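Local coordinates for putative branched-chain amino acid transport system substrate-binding protein (Rhodopseudomonas palustris, PDB 4FB4) that probably serves as the periplasmic solute-binding component of an ABC-type uptake system, and holds caffeic acid between its two lobes, at residues I141-S146 with E170-P175. Sequence-based numbering, arbitrary orientation.
With DHC (caffeic acid), chain B.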
loop_
_atom_site.group_PDB
_atom_site.type_symbol
_atom_site.label_atom_id
_atom_site.label_comp_id
_atom_site.label_asym_id
_atom_site.label_seq_id
_atom_site.Cartn_x
_atom_site.Cartn_y
_atom_site.Cartn_z
ATOM N N ILE A 141 17.393 -4.671 6.486
ATOM C CA ILE A 141 17.190 -5.972 5.836
ATOM C C ILE A 141 15.911 -5.836 5.015
ATOM O O ILE A 141 14.860 -5.431 5.522
ATOM C CB ILE A 141 17.179 -7.185 6.813
ATOM C CG1 ILE A 141 16.846 -8.467 6.037
ATOM C CG2 ILE A 141 16.158 -7.010 7.941
ATOM C CD1 ILE A 141 17.337 -9.746 6.660
ATOM N N GLY A 142 15.990 -6.141 3.719
ATOM C CA GLY A 142 14.825 -5.959 2.867
ATOM C C GLY A 142 14.872 -6.788 1.618
ATOM O O GLY A 142 15.891 -7.396 1.306
ATOM N N TYR A 143 13.784 -6.773 0.884
ATOM C CA TYR A 143 13.720 -7.543 -0.333
ATOM C C TYR A 143 14.795 -7.111 -1.334
ATOM O O TYR A 143 15.101 -5.921 -1.440
ATOM C CB TYR A 143 12.400 -7.363 -1.029
ATOM C CG TYR A 143 11.152 -7.813 -0.315
ATOM C CD1 TYR A 143 11.143 -8.942 0.489
ATOM C CD2 TYR A 143 9.952 -7.138 -0.497
ATOM C CE1 TYR A 143 9.965 -9.362 1.120
ATOM C CE2 TYR A 143 8.784 -7.543 0.135
ATOM C CZ TYR A 143 8.794 -8.687 0.930
ATOM O OH TYR A 143 7.640 -9.129 1.583
ATOM N N SER A 144 15.276 -8.080 -2.108
ATOM C CA SER A 144 16.159 -7.828 -3.261
ATOM C C SER A 144 15.310 -7.484 -4.486
ATOM O O SER A 144 15.406 -8.148 -5.529
ATOM C CB SER A 144 17.016 -9.080 -3.540
ATOM O OG SER A 144 16.210 -10.275 -3.481
ATOM N N ASP A 145 14.440 -6.488 -4.362
ATOM C CA ASP A 145 13.643 -6.017 -5.514
ATOM C C ASP A 145 13.280 -4.549 -5.331
ATOM O O ASP A 145 13.829 -3.906 -4.433
ATOM C CB ASP A 145 12.399 -6.891 -5.753
ATOM C CG ASP A 145 11.368 -6.802 -4.634
ATOM O OD1 ASP A 145 11.300 -5.773 -3.919
ATOM O OD2 ASP A 145 10.637 -7.803 -4.477
ATOM N N SER A 146 12.371 -4.035 -6.167
ATOM C CA SER A 146 12.089 -2.591 -6.232
ATOM C C SER A 146 11.503 -2.053 -4.907
ATOM O O SER A 146 11.828 -0.946 -4.486
ATOM C CB SER A 146 11.148 -2.297 -7.410
ATOM O OG SER A 146 10.071 -3.271 -7.494
ATOM N N GLU A 170 21.410 -5.770 4.263
ATOM C CA GLU A 170 21.248 -7.135 3.827
ATOM C C GLU A 170 19.958 -7.245 3.016
ATOM O O GLU A 170 19.037 -6.467 3.208
ATOM C CB GLU A 170 21.234 -8.079 5.041
ATOM C CG GLU A 170 22.546 -8.140 5.856
ATOM C CD GLU A 170 23.757 -8.676 5.064
ATOM O OE1 GLU A 170 23.577 -9.582 4.205
ATOM O OE2 GLU A 170 24.906 -8.219 5.307
ATOM N N ARG A 171 19.908 -8.176 2.070
ATOM C CA ARG A 171 18.716 -8.427 1.308
ATOM C C ARG A 171 18.313 -9.897 1.340
ATOM O O ARG A 171 19.129 -10.772 1.651
ATOM C CB ARG A 171 18.888 -7.964 -0.143
ATOM C CG ARG A 171 19.328 -6.502 -0.285
ATOM C CD ARG A 171 18.225 -5.494 0.062
ATOM N NE ARG A 171 18.665 -4.165 -0.384
ATOM C CZ ARG A 171 18.129 -3.455 -1.376
ATOM N NH1 ARG A 171 17.040 -3.860 -2.042
ATOM N NH2 ARG A 171 18.673 -2.298 -1.685
ATOM N N PHE A 172 17.035 -10.142 1.072
ATOM C CA PHE A 172 16.525 -11.497 0.863
ATOM C C PHE A 172 15.450 -11.508 -0.211
ATOM O O PHE A 172 14.913 -10.459 -0.582
ATOM C CB PHE A 172 16.039 -12.107 2.178
ATOM C CG PHE A 172 14.799 -11.474 2.759
ATOM C CD1 PHE A 172 14.830 -10.216 3.315
ATOM C CD2 PHE A 172 13.607 -12.186 2.813
ATOM C CE1 PHE A 172 13.704 -9.652 3.867
ATOM C CE2 PHE A 172 12.476 -11.635 3.379
ATOM C CZ PHE A 172 12.524 -10.350 3.899
ATOM N N ALA A 173 15.147 -12.705 -0.708
ATOM C CA ALA A 173 14.142 -12.870 -1.742
ATOM C C ALA A 173 12.800 -13.194 -1.093
ATOM O O ALA A 173 12.740 -13.877 -0.074
ATOM C CB ALA A 173 14.544 -13.937 -2.758
ATOM N N ARG A 174 11.726 -12.694 -1.695
ATOM C CA ARG A 174 10.405 -12.861 -1.120
ATOM C C ARG A 174 10.111 -14.270 -0.686
ATOM O O ARG A 174 9.572 -14.441 0.399
ATOM C CB ARG A 174 9.317 -12.412 -2.087
ATOM C CG ARG A 174 9.291 -10.922 -2.276
ATOM C CD ARG A 174 8.272 -10.487 -3.296
ATOM N NE ARG A 174 8.459 -9.051 -3.549
ATOM C CZ ARG A 174 7.713 -8.082 -3.030
ATOM N NH1 ARG A 174 8.004 -6.831 -3.308
ATOM N NH2 ARG A 174 6.644 -8.353 -2.296
ATOM N N PRO A 175 10.460 -15.283 -1.522
ATOM C CA PRO A 175 10.113 -16.682 -1.194
ATOM C C PRO A 175 10.994 -17.364 -0.154
ATOM O O PRO A 175 10.688 -18.466 0.255
ATOM C CB PRO A 175 10.266 -17.414 -2.541
ATOM C CG PRO A 175 10.415 -16.341 -3.598
ATOM C CD PRO A 175 11.043 -15.176 -2.880
HETATM C C1 DHC B . 5.539 -4.974 -1.647
HETATM O O1 DHC B . 5.984 -4.882 -2.795
HETATM C C2 DHC B . 4.917 -3.834 -0.927
HETATM C C3 DHC B . 3.700 -4.043 -0.474
HETATM C "C1'" DHC B . 2.854 -2.948 0.169
HETATM C "C2'" DHC B . 1.487 -2.998 -0.018
HETATM C "C3'" DHC B . 0.660 -2.029 0.504
HETATM C "C4'" DHC B . 1.189 -0.907 1.279
HETATM C "C5'" DHC B . 2.573 -0.840 1.444
HETATM C "C6'" DHC B . 3.369 -1.864 0.871
HETATM O "O4'" DHC B . 0.317 0.010 1.786
HETATM O "O3'" DHC B . -0.679 -2.164 0.314
HETATM O O2 DHC B . 5.490 -6.082 -1.065
#
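Arg174 reaches across to Asp145 with an extended side chain, and its NE meets Asp145 OD2 at 2.7 Å, close to the guanidinium plane, in a salt bridge to which NH1 adds a weaker bond. Arg174 NH1 also donates to caffeic acid O1 at 2.9 Å and Arg174 NH2 to O2 at 2.8 Å, the latter nearly straight (166°). Arginine suits this place because its fan of N-H groups serves two carboxylates at once. Tyrosine offers a flat face and a polar end: Arg174 CG lies over the centre of the Tyr143 ring in a CH-pi contact, Tyr143 CE2 lies against one guanidinium face, and Tyr143 OH is hydrogen-bonded to Ser199 OG, which also bonds caffeic acid. The backbones pair as parallel neighbours in the beta-alpha-beta unit 137-143, 146-161, 165-172: Gly142 N donates to Glu170 O, Gly142 O accepts from Phe172 N, and Phe172 O takes Ser144 N. Arg171 NH1 reaches Tyr143 O at 2.9 Å and also pairs with Asp149. Aspartate suits position 145 because OD1 can cap helix 146-161, weakly, while OD2 takes the Arg174 bonds. Asp145 thus probably fixes the guanidinium's rotation and partly balances its charge, so that a ligand carboxylate meets preset donors.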